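Local coordinates for p-47 protein (Clostridium botulinum E1 str. 'BoNT E Beluga', PDB 5WIX) that is of unknown function but folds like bactericidal/permeability-increasing protein, a two-domain TULIP architecture whose relatives commonly bind lipids, at residues I25-S30 and V234-S239; I69-T74 and T198-G203; L123-G128 and Y171-L176; N281-Y286 and P297-F302; K347-E352 and F393-N398. All coordinates share one frame; numbering follows the deposited sequence.

In the fold
From the N terminus, strand 25-30 waits about 200 residues for strand 234-238, and contact 1, close to the centre of the chain, closes this longest loop. Within it, contact 2 joins the end of strand 58-70 to the loop 198-203, and within that in turn contact 3 brings strand 120-125 to the segment 171-176; Ile-69 of contact 2 packs on Phe-173 of contact 3. Contacts 4 and 5 follow in series, without crossing the others, and lie across the chain's centre from contacts 2 and 3. Contact 4 closes a short loop in the second curled sheet, and contact 5 joins that sheet to the chain after helix 370-390. The central sheet of contact 1 lies between the two halves.

Contact 1: I25-S30 and V234-S239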
# COMPACT_ATOMS: atom_id res chain seq x y z
N ILE A 25 -2.33 4.11 2.93
CA ILE A 25 -1.91 3.12 1.96
C ILE A 25 -1.16 3.87 0.87
O ILE A 25 -1.63 4.90 0.39
CB ILE A 25 -3.11 2.36 1.35
CG1 ILE A 25 -3.80 1.51 2.40
CG2 ILE A 25 -2.64 1.47 0.21
CD1 ILE A 25 -4.87 0.60 1.83
N VAL A 26 0.02 3.38 0.52
CA VAL A 26 0.84 4.02 -0.51
C VAL A 26 1.04 3.02 -1.64
O VAL A 26 1.40 1.87 -1.38
CB VAL A 26 2.19 4.48 0.07
CG1 VAL A 26 3.03 5.18 -1.00
CG2 VAL A 26 1.97 5.39 1.27
N TYR A 27 0.78 3.45 -2.88
CA TYR A 27 1.07 2.62 -4.07
C TYR A 27 2.25 3.17 -4.86
O TYR A 27 2.47 4.38 -4.85
CB TYR A 27 -0.15 2.52 -4.98
CG TYR A 27 -1.42 2.22 -4.24
CD1 TYR A 27 -1.85 0.92 -4.05
CD2 TYR A 27 -2.18 3.25 -3.72
CE1 TYR A 27 -3.02 0.63 -3.36
CE2 TYR A 27 -3.33 3.00 -3.04
CZ TYR A 27 -3.76 1.69 -2.86
OH TYR A 27 -4.94 1.44 -2.16
N GLY A 28 2.97 2.30 -5.56
CA GLY A 28 4.13 2.73 -6.33
C GLY A 28 4.47 1.89 -7.56
O GLY A 28 4.24 0.67 -7.59
N CYS A 29 5.02 2.55 -8.58
CA CYS A 29 5.41 1.86 -9.82
C CYS A 29 6.73 2.36 -10.45
O CYS A 29 7.07 3.55 -10.42
CB CYS A 29 4.28 1.99 -10.86
SG CYS A 29 4.52 0.97 -12.36
N SER A 30 7.47 1.42 -11.02
CA SER A 30 8.73 1.70 -11.70
C SER A 30 8.50 2.56 -12.93
O SER A 30 7.60 2.28 -13.72
CB SER A 30 9.43 0.39 -12.09
OG SER A 30 10.62 0.60 -12.83
N VAL A 234 6.08 -3.35 -9.21
CA VAL A 234 5.02 -2.62 -8.50
C VAL A 234 5.04 -2.95 -7.01
O VAL A 234 5.33 -4.08 -6.59
CB VAL A 234 3.62 -2.91 -9.09
CG1 VAL A 234 2.53 -2.23 -8.29
CG2 VAL A 234 3.54 -2.44 -10.51
N GLY A 235 4.75 -1.93 -6.20
CA GLY A 235 4.73 -2.07 -4.76
C GLY A 235 3.51 -1.43 -4.14
O GLY A 235 2.86 -0.55 -4.73
N LEU A 236 3.22 -1.90 -2.92
CA LEU A 236 2.05 -1.48 -2.15
C LEU A 236 2.43 -1.52 -0.67
O LEU A 236 2.90 -2.55 -0.18
CB LEU A 236 0.87 -2.39 -2.46
CG LEU A 236 -0.58 -2.19 -1.99
CD1 LEU A 236 -1.59 -2.69 -3.00
CD2 LEU A 236 -0.79 -2.93 -0.67
N LEU A 237 2.24 -0.40 0.02
CA LEU A 237 2.57 -0.32 1.43
C LEU A 237 1.35 -0.04 2.32
O LEU A 237 0.76 1.05 2.26
CB LEU A 237 3.61 0.76 1.69
CG LEU A 237 4.24 0.55 3.06
CD1 LEU A 237 4.55 -0.93 3.24
CD2 LEU A 237 5.51 1.39 3.21
N ILE A 238 1.00 -1.02 3.16
CA ILE A 238 -0.12 -0.87 4.12
C ILE A 238 0.38 -0.43 5.50
O ILE A 238 1.32 -1.02 6.05
CB ILE A 238 -0.88 -2.19 4.27
CG1 ILE A 238 -1.67 -2.51 3.00
CG2 ILE A 238 -1.83 -2.12 5.44
CD1 ILE A 238 -1.82 -4.00 2.76
N SER A 239 -0.25 0.63 6.02
CA SER A 239 0.07 1.16 7.35
C SER A 239 -0.08 0.07 8.42
O SER A 239 -0.82 -0.89 8.23
CB SER A 239 -0.84 2.33 7.69
OG SER A 239 -2.12 1.87 8.11
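With CG anti to the carbonyl carbon in Tyr-27 (chi1 -46°) and anti to the backbone N in Leu-236 (chi1 -172°), these two side chains lie side by side and point the same way. Leu-236 CD1 meets the rim of the phenol ring near its plane, 3.6 Å from Tyr-27 CE1. The residues form a non-hydrogen-bonded antiparallel pair, and a flat ring and a branched aliphatic group can pack edge to side in this buried face. Further along that face Cys-29 SG touches Val-234 CG2 at 4.0 Å, small apolar groups that suit a site also covered by Trp-409.

The other face carries Val-26 opposite Leu-237 and Gly-28 opposite Gly-235, so it is bare of side chains at the glycine pair. Both of these pairs are hydrogen-bonded. Val-26 N gives to Leu-237 O at 3.0 Å, and Leu-237 N returns to Val-26 O at 2.8 Å. Between the glycines the bond from Gly-28 N to Gly-235 O is 3.0 Å long, with the donor standing 36° above the carbonyl plane.

Strand 203-210 flanks 25-30 and strand 426-432 flanks 234-238, which makes this pair the middle of a six-stranded antiparallel sheet. Ser-30 and Ser-239 then N-cap the helices that follow, each through a weak hydrogen bond. A central sheet of this kind, between two elongated domains, is characteristic of the fold of bactericidal/permeability-increasing protein.

Contact 2: I69-T74 and T198-G203; sequences IINGGT and TDNNDG
Asn-200 is the first residue along 198-203 to come close to Asn-71, and it does so chiefly through its backbone: Asn-200 O lies 3.3 Å from Asn-71 CG. Its own side chain, with CG anti to the backbone N (chi1 -174°), also reaches toward Asn-71 at the exposed margin of the contact. Asn-201 points away.

Asp-202 brings the chain back. Its CB points toward the segment of Asn-71, and its CG sits between the backbone N and the carbonyl carbon (chi1 39°). Asp-202 OD2 is 3.1 Å from Asn-71 CG and 3.8 Å from Asn-71 CB, and the two flat groups are turned 42° against each other. The backbone of Asp-202 is hydrogen-bonded to that of Asn-31, while Pro-197 packs against both Asn-71 and Asp-202.

A short polar residue suits position 71, where the strand 58-70 gives way to a loop and the neighbouring groups are a carbonyl and a carboxylate. The chemistry is that of a small polar junction between two surface loops: an uncharged amide faces oxygen-rich surroundings, a setting in which its N-H donors would probably be favourable.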
# COMPACT_ATOMS: atom_id res chain seq x y z
N ILE A 69 9.88 9.28 -19.26
CA ILE A 69 9.81 9.90 -17.94
C ILE A 69 11.19 9.79 -17.28
O ILE A 69 11.87 8.76 -17.41
CB ILE A 69 8.73 9.22 -17.09
CG1 ILE A 69 7.47 9.03 -17.95
CG2 ILE A 69 8.43 10.03 -15.83
CD1 ILE A 69 6.46 8.11 -17.34
N ILE A 70 11.61 10.86 -16.60
CA ILE A 70 12.92 10.87 -15.95
C ILE A 70 12.84 11.51 -14.57
O ILE A 70 11.79 12.03 -14.17
CB ILE A 70 14.03 11.63 -16.79
CG1 ILE A 70 13.85 13.15 -16.74
CG2 ILE A 70 14.10 11.12 -18.24
CD1 ILE A 70 15.05 13.95 -17.28
N ASN A 71 13.95 11.47 -13.85
CA ASN A 71 14.07 12.13 -12.55
C ASN A 71 13.83 13.62 -12.61
O ASN A 71 13.74 14.20 -13.68
CB ASN A 71 15.46 11.90 -11.94
CG ASN A 71 15.69 10.47 -11.52
OD1 ASN A 71 15.44 9.54 -12.28
ND2 ASN A 71 16.20 10.29 -10.31
N GLY A 72 13.77 14.25 -11.44
CA GLY A 72 13.69 15.69 -11.35
C GLY A 72 12.26 16.15 -11.19
O GLY A 72 11.98 17.34 -10.97
N GLY A 73 11.34 15.19 -11.32
CA GLY A 73 9.93 15.44 -11.11
C GLY A 73 9.63 15.75 -9.65
O GLY A 73 9.92 14.95 -8.76
N THR A 74 9.04 16.92 -9.42
CA THR A 74 8.71 17.39 -8.08
C THR A 74 7.20 17.44 -7.92
O THR A 74 6.49 17.87 -8.83
CB THR A 74 9.28 18.80 -7.80
OG1 THR A 74 10.72 18.78 -7.89
CG2 THR A 74 8.86 19.28 -6.43
N THR A 198 18.52 9.15 -4.72
CA THR A 198 19.86 9.72 -4.77
C THR A 198 20.67 9.05 -5.89
O THR A 198 21.28 9.74 -6.72
CB THR A 198 20.57 9.56 -3.40
OG1 THR A 198 20.77 8.17 -3.12
CG2 THR A 198 19.70 10.16 -2.29
N ASP A 199 20.65 7.72 -5.94
CA ASP A 199 21.08 7.00 -7.14
C ASP A 199 20.06 7.33 -8.24
O ASP A 199 19.03 7.92 -7.95
CB ASP A 199 21.17 5.48 -6.92
CG ASP A 199 19.84 4.84 -6.55
OD1 ASP A 199 18.81 5.55 -6.46
OD2 ASP A 199 19.81 3.61 -6.34
N ASN A 200 20.32 6.93 -9.47
CA ASN A 200 19.49 7.46 -10.55
C ASN A 200 18.09 6.85 -10.72
O ASN A 200 17.11 7.60 -10.76
CB ASN A 200 20.23 7.37 -11.88
CG ASN A 200 19.47 8.05 -13.00
OD1 ASN A 200 18.86 7.38 -13.83
ND2 ASN A 200 19.48 9.39 -13.02
N ASN A 201 17.95 5.53 -10.84
CA ASN A 201 16.65 4.98 -11.25
C ASN A 201 15.55 5.24 -10.23
O ASN A 201 15.83 5.49 -9.07
CB ASN A 201 16.76 3.48 -11.54
CG ASN A 201 17.13 3.19 -12.97
OD1 ASN A 201 16.90 4.00 -13.87
ND2 ASN A 201 17.71 2.02 -13.20
N ASP A 202 14.29 5.17 -10.68
CA ASP A 202 13.18 5.64 -9.86
C ASP A 202 11.82 5.07 -10.20
O ASP A 202 11.62 4.48 -11.25
CB ASP A 202 13.08 7.16 -9.95
CG ASP A 202 13.37 7.69 -11.37
OD1 ASP A 202 13.91 6.92 -12.22
OD2 ASP A 202 13.07 8.90 -11.63
N GLY A 203 10.91 5.26 -9.25
CA GLY A 203 9.53 4.89 -9.44
C GLY A 203 8.67 6.01 -8.90
O GLY A 203 8.95 6.55 -7.83

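Contact 3: L123-G128 and Y171-L176; sequences LKFSFG and YIFASL
Leu-123 makes both backbone bonds of this contact, giving N-H to Ala-174 O at 3.0 Å and receiving Phe-173 N at its own O at 2.8 Å, while the chains run roughly antiparallel before diverging. The pairing belongs to one of the curled antiparallel sheets of the TULIP-like fold, with strand 104-113 beside 120-125 and strand 407-409 beside 174-177.

Apolar residues follow the backbone bonds. Leu-123 CB lies 4.4 Å from Ala-174 CB on one face of the sheet; the small methyl of Ala-174 suits a place where Val-407 and Trp-409 also press in. Leu-123 CG meets Phe-173 CB at 4.2 Å, the two side chains slanting across each other. The aliphatic start of the Lys-124 side chain passes Tyr-171 O.

Phe-173 is the central side chain. Its CG is anti to the carbonyl carbon (chi1 -77°); the ring is buried, with Val-34 of helix 31-42 and Ile-69 packing on it. Tyr-171 CD2 covers one of its faces, offset toward the rim, and the Tyr-171 hydroxyl is tied to Asn-410. The far edge of Phe-173 then enters the face of Phe-125 in a T-shaped pair with planes at 73° and ring centres 4.9 Å apart. Phe-173 CE2 stands 3.6 Å above the plane of the Phe-125 ring, over its centre.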
# COMPACT_ATOMS: atom_id res chain seq x y z
N LEU A 123 -6.03 8.32 -13.81
CA LEU A 123 -4.88 9.21 -13.79
C LEU A 123 -4.31 9.45 -15.19
O LEU A 123 -3.81 8.53 -15.84
CB LEU A 123 -3.79 8.66 -12.86
CG LEU A 123 -2.58 9.58 -12.71
CD1 LEU A 123 -3.01 10.98 -12.32
CD2 LEU A 123 -1.59 9.04 -11.71
N LYS A 124 -4.40 10.70 -15.64
CA LYS A 124 -3.98 11.07 -16.99
C LYS A 124 -3.10 12.31 -16.93
O LYS A 124 -2.92 12.89 -15.86
CB LYS A 124 -5.20 11.31 -17.88
CG LYS A 124 -6.15 10.12 -17.98
CD LYS A 124 -7.02 10.14 -19.24
CE LYS A 124 -8.07 11.25 -19.21
NZ LYS A 124 -8.79 11.39 -20.51
N PHE A 125 -2.53 12.70 -18.07
CA PHE A 125 -1.87 14.01 -18.21
C PHE A 125 -2.88 15.14 -18.04
O PHE A 125 -4.06 14.94 -18.31
CB PHE A 125 -1.24 14.14 -19.57
CG PHE A 125 0.12 13.53 -19.69
CD1 PHE A 125 1.21 14.08 -19.04
CD2 PHE A 125 0.33 12.44 -20.54
CE1 PHE A 125 2.49 13.54 -19.19
CE2 PHE A 125 1.60 11.90 -20.70
CZ PHE A 125 2.68 12.45 -20.03
N SER A 126 -2.43 16.33 -17.66
CA SER A 126 -3.37 17.46 -17.62
C SER A 126 -2.73 18.82 -17.87
O SER A 126 -1.99 19.33 -17.03
CB SER A 126 -4.12 17.49 -16.28
OG SER A 126 -3.39 18.18 -15.28
N PHE A 127 -3.04 19.42 -19.01
CA PHE A 127 -2.53 20.76 -19.31
C PHE A 127 -3.66 21.77 -19.36
O PHE A 127 -3.94 22.37 -20.40
CB PHE A 127 -1.74 20.80 -20.63
CG PHE A 127 -1.23 19.47 -21.10
CD1 PHE A 127 -0.43 18.69 -20.30
CD2 PHE A 127 -1.54 19.02 -22.37
CE1 PHE A 127 0.04 17.46 -20.75
CE2 PHE A 127 -1.08 17.80 -22.83
CZ PHE A 127 -0.28 17.02 -22.02
N GLY A 128 -4.33 21.95 -18.22
CA GLY A 128 -5.40 22.93 -18.13
C GLY A 128 -4.85 24.34 -18.06
O GLY A 128 -4.06 24.76 -18.91
N TYR A 171 -3.56 8.97 -22.50
CA TYR A 171 -2.90 7.83 -21.89
C TYR A 171 -3.21 7.69 -20.41
O TYR A 171 -3.19 8.68 -19.67
CB TYR A 171 -1.39 7.89 -22.06
CG TYR A 171 -0.74 6.67 -21.48
CD1 TYR A 171 -1.04 5.42 -22.00
CD2 TYR A 171 0.12 6.75 -20.39
CE1 TYR A 171 -0.48 4.27 -21.46
CE2 TYR A 171 0.69 5.61 -19.85
CZ TYR A 171 0.38 4.37 -20.39
OH TYR A 171 0.92 3.21 -19.87
N ILE A 172 -3.49 6.46 -20.00
CA ILE A 172 -3.91 6.17 -18.64
C ILE A 172 -2.77 5.64 -17.79
O ILE A 172 -2.41 4.47 -17.90
CB ILE A 172 -5.01 5.13 -18.61
CG1 ILE A 172 -6.05 5.41 -19.69
CG2 ILE A 172 -5.62 5.07 -17.23
CD1 ILE A 172 -7.06 4.28 -19.87
N PHE A 173 -2.21 6.49 -16.94
CA PHE A 173 -1.07 6.10 -16.12
C PHE A 173 -1.43 5.10 -15.03
O PHE A 173 -0.60 4.30 -14.61
CB PHE A 173 -0.43 7.33 -15.49
CG PHE A 173 0.42 8.11 -16.45
CD1 PHE A 173 1.54 7.54 -17.02
CD2 PHE A 173 0.10 9.43 -16.76
CE1 PHE A 173 2.31 8.25 -17.89
CE2 PHE A 173 0.88 10.15 -17.63
CZ PHE A 173 1.98 9.56 -18.19
N ALA A 174 -2.67 5.16 -14.56
CA ALA A 174 -3.14 4.23 -13.54
C ALA A 174 -4.65 4.34 -13.39
O ALA A 174 -5.21 5.44 -13.46
CB ALA A 174 -2.47 4.49 -12.21
N SER A 175 -5.30 3.20 -13.21
CA SER A 175 -6.70 3.20 -12.84
C SER A 175 -6.76 3.13 -11.33
O SER A 175 -6.03 2.36 -10.69
CB SER A 175 -7.45 2.04 -13.49
OG SER A 175 -7.06 0.79 -12.93
N LEU A 176 -7.60 3.98 -10.75
CA LEU A 176 -7.81 3.96 -9.32
C LEU A 176 -9.28 3.71 -9.01
O LEU A 176 -10.16 4.43 -9.49
CB LEU A 176 -7.34 5.26 -8.69
CG LEU A 176 -7.37 5.19 -7.17
CD1 LEU A 176 -6.25 6.02 -6.56
CD2 LEU A 176 -8.73 5.61 -6.63

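Contact 4: N281-Y286 and P297-F302; sequences NTLNWY and PEINDF
Trp-285 CE3 meets Ile-299 CD1 at 3.4 Å where segment 281-286 runs antiparallel to strand 293-307, as an extension of a beta hairpin. Trp-285 CG is anti to the backbone N (chi1 -156°), and from there the indole slants across Ile-299; Trp-285 CB also rests on Pro-297 CG at 3.5 Å. Proline suits this place: it lacks an N-H but offers its O to Trp-285 N in a weak hydrogen bond. Leu-283 CD1 touches Phe-302 CB at 3.9 Å, their side chains at about a right angle. In the backbone, Leu-283 N binds Ile-299 O at 3.1 Å, and the return bond is weak. The opposite face is polar and more exposed, with Thr-282 CG2 lying 3.8 Å from Glu-298 OE1.

Further out, helix 370-390 positions the indole: Ser-386 takes the hydrogen of Trp-285 NE1, and Phe-387 meets the ring edge-to-face. Phe-265 packs edge-to-face with Phe-302, which lies just past a classic beta bulge formed by Asn-300 and Asp-301 opposite Ser-317. The indole is also covered by its neighbour in sequence, with Tyr-286 CD2 lying 3.5 Å above the Trp-285 ring plane, offset toward the rim.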
# COMPACT_ATOMS: atom_id res chain seq x y z
N ASN A 281 -13.89 -6.97 25.64
CA ASN A 281 -14.57 -7.58 26.78
C ASN A 281 -14.09 -9.01 27.01
O ASN A 281 -13.13 -9.46 26.37
CB ASN A 281 -16.08 -7.57 26.56
CG ASN A 281 -16.47 -8.06 25.18
OD1 ASN A 281 -15.91 -9.03 24.66
ND2 ASN A 281 -17.45 -7.40 24.57
N THR A 282 -14.78 -9.71 27.91
CA THR A 282 -14.37 -11.05 28.30
C THR A 282 -14.40 -12.00 27.10
O THR A 282 -15.40 -12.08 26.38
CB THR A 282 -15.27 -11.62 29.44
OG1 THR A 282 -15.29 -10.71 30.55
CG2 THR A 282 -14.73 -12.97 29.91
N LEU A 283 -13.29 -12.69 26.87
CA LEU A 283 -13.22 -13.69 25.82
C LEU A 283 -13.56 -15.07 26.37
O LEU A 283 -12.86 -15.60 27.24
CB LEU A 283 -11.82 -13.70 25.18
CG LEU A 283 -11.23 -12.31 24.94
CD1 LEU A 283 -9.79 -12.41 24.42
CD2 LEU A 283 -12.11 -11.52 23.98
N ASN A 284 -14.63 -15.68 25.86
CA ASN A 284 -15.02 -17.00 26.38
C ASN A 284 -14.38 -18.14 25.61
O ASN A 284 -14.79 -18.48 24.48
CB ASN A 284 -16.54 -17.14 26.37
CG ASN A 284 -17.23 -16.01 27.15
OD1 ASN A 284 -16.90 -15.74 28.30
ND2 ASN A 284 -18.17 -15.34 26.49
N TRP A 285 -13.33 -18.71 26.20
CA TRP A 285 -12.62 -19.79 25.53
C TRP A 285 -13.53 -20.99 25.30
O TRP A 285 -14.54 -21.18 25.99
CB TRP A 285 -11.41 -20.22 26.34
CG TRP A 285 -10.37 -20.87 25.51
CD1 TRP A 285 -10.13 -22.20 25.39
CD2 TRP A 285 -9.43 -20.21 24.67
NE1 TRP A 285 -9.08 -22.42 24.53
CE2 TRP A 285 -8.63 -21.21 24.07
CE3 TRP A 285 -9.18 -18.87 24.36
CZ2 TRP A 285 -7.61 -20.91 23.19
CZ3 TRP A 285 -8.16 -18.58 23.48
CH2 TRP A 285 -7.39 -19.60 22.90
N TYR A 286 -13.15 -21.80 24.34
CA TYR A 286 -13.88 -23.03 24.09
C TYR A 286 -13.54 -24.10 25.13
O TYR A 286 -12.57 -23.98 25.87
CB TYR A 286 -13.61 -23.52 22.66
CG TYR A 286 -12.19 -23.96 22.39
CD1 TYR A 286 -11.78 -25.26 22.65
CD2 TYR A 286 -11.26 -23.07 21.85
CE1 TYR A 286 -10.48 -25.67 22.39
CE2 TYR A 286 -9.95 -23.48 21.58
CZ TYR A 286 -9.57 -24.77 21.85
OH TYR A 286 -8.28 -25.20 21.60
N PRO A 297 -12.11 -21.85 30.18
CA PRO A 297 -11.38 -20.72 30.76
C PRO A 297 -11.82 -19.43 30.13
O PRO A 297 -12.42 -19.47 29.06
CB PRO A 297 -9.93 -21.04 30.43
CG PRO A 297 -10.02 -21.81 29.15
CD PRO A 297 -11.28 -22.63 29.24
N GLU A 298 -11.56 -18.30 30.79
CA GLU A 298 -11.88 -17.01 30.19
C GLU A 298 -10.73 -16.03 30.36
O GLU A 298 -10.27 -15.77 31.48
CB GLU A 298 -13.17 -16.43 30.78
CG GLU A 298 -13.16 -16.32 32.28
CD GLU A 298 -14.56 -16.18 32.85
OE1 GLU A 298 -14.93 -15.02 33.13
OE2 GLU A 298 -15.27 -17.21 33.02
N ILE A 299 -10.27 -15.49 29.24
CA ILE A 299 -9.28 -14.42 29.25
C ILE A 299 -9.97 -13.09 29.52
O ILE A 299 -10.95 -12.74 28.85
CB ILE A 299 -8.51 -14.35 27.92
CG1 ILE A 299 -7.82 -15.69 27.62
CG2 ILE A 299 -7.46 -13.28 28.02
CD1 ILE A 299 -8.08 -16.24 26.23
N ASN A 300 -9.45 -12.33 30.48
CA ASN A 300 -10.12 -11.11 30.92
C ASN A 300 -9.60 -9.80 30.34
O ASN A 300 -10.39 -8.87 30.14
CB ASN A 300 -10.06 -11.03 32.44
CG ASN A 300 -11.14 -11.83 33.08
OD1 ASN A 300 -12.29 -11.82 32.63
ND2 ASN A 300 -10.79 -12.57 34.13
N ASP A 301 -8.29 -9.72 30.11
CA ASP A 301 -7.70 -8.65 29.29
C ASP A 301 -6.65 -9.23 28.34
O ASP A 301 -5.87 -10.13 28.69
CB ASP A 301 -7.12 -7.53 30.16
CG ASP A 301 -6.17 -8.04 31.23
OD1 ASP A 301 -5.43 -9.01 30.98
OD2 ASP A 301 -6.17 -7.44 32.32
N PHE A 302 -6.65 -8.71 27.11
CA PHE A 302 -5.85 -9.29 26.04
C PHE A 302 -5.20 -8.19 25.26
O PHE A 302 -5.84 -7.17 24.98
CB PHE A 302 -6.73 -10.14 25.14
CG PHE A 302 -6.03 -10.73 23.96
CD1 PHE A 302 -5.63 -12.07 23.98
CD2 PHE A 302 -5.83 -10.00 22.81
CE1 PHE A 302 -5.02 -12.64 22.88
CE2 PHE A 302 -5.22 -10.56 21.71
CZ PHE A 302 -4.82 -11.89 21.75

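Contact 5: K347-E352 and F393-N398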
# COMPACT_ATOMS: atom_id res chain seq x y z
N LYS A 347 2.97 -18.09 -1.71
CA LYS A 347 2.50 -16.75 -1.33
C LYS A 347 1.57 -16.80 -0.10
O LYS A 347 0.47 -16.24 -0.12
CB LYS A 347 1.79 -16.06 -2.51
CG LYS A 347 2.33 -16.41 -3.91
CD LYS A 347 3.77 -15.97 -4.11
CE LYS A 347 4.28 -16.32 -5.50
NZ LYS A 347 5.70 -15.90 -5.70
N LYS A 348 2.03 -17.46 0.95
CA LYS A 348 1.29 -17.59 2.21
C LYS A 348 1.92 -16.77 3.35
O LYS A 348 3.12 -16.87 3.60
CB LYS A 348 1.21 -19.06 2.64
CG LYS A 348 0.40 -19.98 1.70
CD LYS A 348 -1.03 -19.46 1.51
CE LYS A 348 -1.84 -20.33 0.55
NZ LYS A 348 -3.27 -19.91 0.51
N VAL A 349 1.12 -15.96 4.04
CA VAL A 349 1.58 -15.28 5.25
C VAL A 349 1.19 -16.07 6.51
O VAL A 349 0.06 -16.55 6.64
CB VAL A 349 1.03 -13.84 5.33
CG1 VAL A 349 1.13 -13.29 6.75
CG2 VAL A 349 1.77 -12.94 4.34
N SER A 350 2.12 -16.18 7.44
CA SER A 350 2.07 -17.19 8.49
C SER A 350 2.64 -16.57 9.75
O SER A 350 3.50 -15.70 9.69
CB SER A 350 2.90 -18.41 8.05
OG SER A 350 3.12 -19.33 9.10
N PHE A 351 2.15 -17.00 10.89
CA PHE A 351 2.79 -16.63 12.14
C PHE A 351 3.05 -17.86 12.97
O PHE A 351 2.15 -18.69 13.22
CB PHE A 351 1.95 -15.64 12.93
CG PHE A 351 1.64 -14.39 12.18
CD1 PHE A 351 2.30 -13.20 12.49
CD2 PHE A 351 0.69 -14.39 11.17
CE1 PHE A 351 2.00 -12.04 11.81
CE2 PHE A 351 0.38 -13.22 10.48
CZ PHE A 351 1.04 -12.05 10.80
N GLU A 352 4.30 -17.99 13.40
CA GLU A 352 4.67 -19.10 14.23
C GLU A 352 5.12 -18.60 15.60
O GLU A 352 5.27 -17.40 15.83
CB GLU A 352 5.76 -19.92 13.56
CG GLU A 352 7.09 -19.26 13.50
CD GLU A 352 8.05 -20.05 12.64
OE1 GLU A 352 7.62 -21.13 12.15
OE2 GLU A 352 9.21 -19.60 12.48
N PHE A 393 -1.22 -19.34 13.39
CA PHE A 393 -2.11 -19.57 12.27
C PHE A 393 -1.53 -19.04 10.96
O PHE A 393 -0.37 -18.62 10.91
CB PHE A 393 -3.45 -18.89 12.56
CG PHE A 393 -3.30 -17.52 13.12
CD1 PHE A 393 -3.10 -16.42 12.27
CD2 PHE A 393 -3.30 -17.32 14.50
CE1 PHE A 393 -2.94 -15.12 12.78
CE2 PHE A 393 -3.14 -16.04 15.03
CZ PHE A 393 -2.96 -14.94 14.16
N GLU A 394 -2.35 -19.07 9.91
CA GLU A 394 -1.98 -18.61 8.57
C GLU A 394 -3.12 -17.77 8.00
O GLU A 394 -4.26 -18.24 7.98
CB GLU A 394 -1.67 -19.81 7.64
CG GLU A 394 -1.77 -19.51 6.13
CD GLU A 394 -1.35 -20.68 5.23
OE1 GLU A 394 -0.14 -21.04 5.19
OE2 GLU A 394 -2.23 -21.23 4.53
N LEU A 395 -2.83 -16.56 7.51
CA LEU A 395 -3.89 -15.69 6.97
C LEU A 395 -4.45 -16.29 5.68
O LEU A 395 -3.86 -17.20 5.10
CB LEU A 395 -3.37 -14.28 6.72
CG LEU A 395 -2.58 -13.48 7.77
CD1 LEU A 395 -2.27 -12.06 7.19
CD2 LEU A 395 -3.30 -13.39 9.12
N ALA A 396 -5.61 -15.81 5.24
CA ALA A 396 -6.26 -16.48 4.11
C ALA A 396 -6.57 -15.54 2.96
O ALA A 396 -7.18 -15.94 1.95
CB ALA A 396 -7.53 -17.17 4.59
N ASN A 397 -6.15 -14.29 3.11
CA ASN A 397 -6.29 -13.31 2.05
C ASN A 397 -5.68 -13.75 0.75
O ASN A 397 -4.79 -14.60 0.72
CB ASN A 397 -5.69 -12.00 2.49
CG ASN A 397 -6.33 -11.49 3.75
OD1 ASN A 397 -6.08 -12.02 4.84
ND2 ASN A 397 -7.19 -10.48 3.62
N ASN A 398 -6.23 -13.21 -0.33
CA ASN A 398 -5.61 -13.34 -1.63
C ASN A 398 -4.85 -12.05 -1.88
O ASN A 398 -5.45 -11.03 -2.22
CB ASN A 398 -6.66 -13.59 -2.71
CG ASN A 398 -6.04 -13.85 -4.06
OD1 ASN A 398 -4.83 -13.66 -4.25
ND2 ASN A 398 -6.85 -14.32 -5.01
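Leu-395 lies alongside Val-349, pointing the same way, with Leu-395 CD1 3.6 Å from Val-349 CG1. Its other branch, CD2, reaches Phe-351 CE2 at 3.9 Å. Phe-393 adds a second ring: its CE1 approaches Phe-351 CD2 at 4.0 Å, the planes inclined at 45° in an oblique pair. Apolar Val-349, Phe-351, Phe-393 and Leu-395 suit this buried side.

Two backbone bonds set this spacing. Phe-351 N gives a nearly straight bond to Phe-393 O at 3.0 Å, and Leu-395 N gives a more bent one (143°) to Val-349 O, also 3.0 Å. Between them Ser-350 faces Glu-394 in a single bridge.

At the exposed margin, which suits charged residues, the bend at chi2 (-57°) brings Lys-348 CD to 3.7 Å from Glu-394 OE2, while Lys-348 CB lies 3.5 Å from Glu-394 OE1. The opposite charges stay beyond salt-bridge distance, Lys-348 NZ being 4.4 Å from Glu-394 OE2.

Segment 393-398 links helix 370-390 to helix 399-403, which Asn-398 caps through a weak bond to Asp-401 N. Phe-393 packs against helix 240-252, while Val-349 touches Phe-399 and Phe-340, so the loop is lodged between these helices and the sheet of strands 328-343 and 348-363.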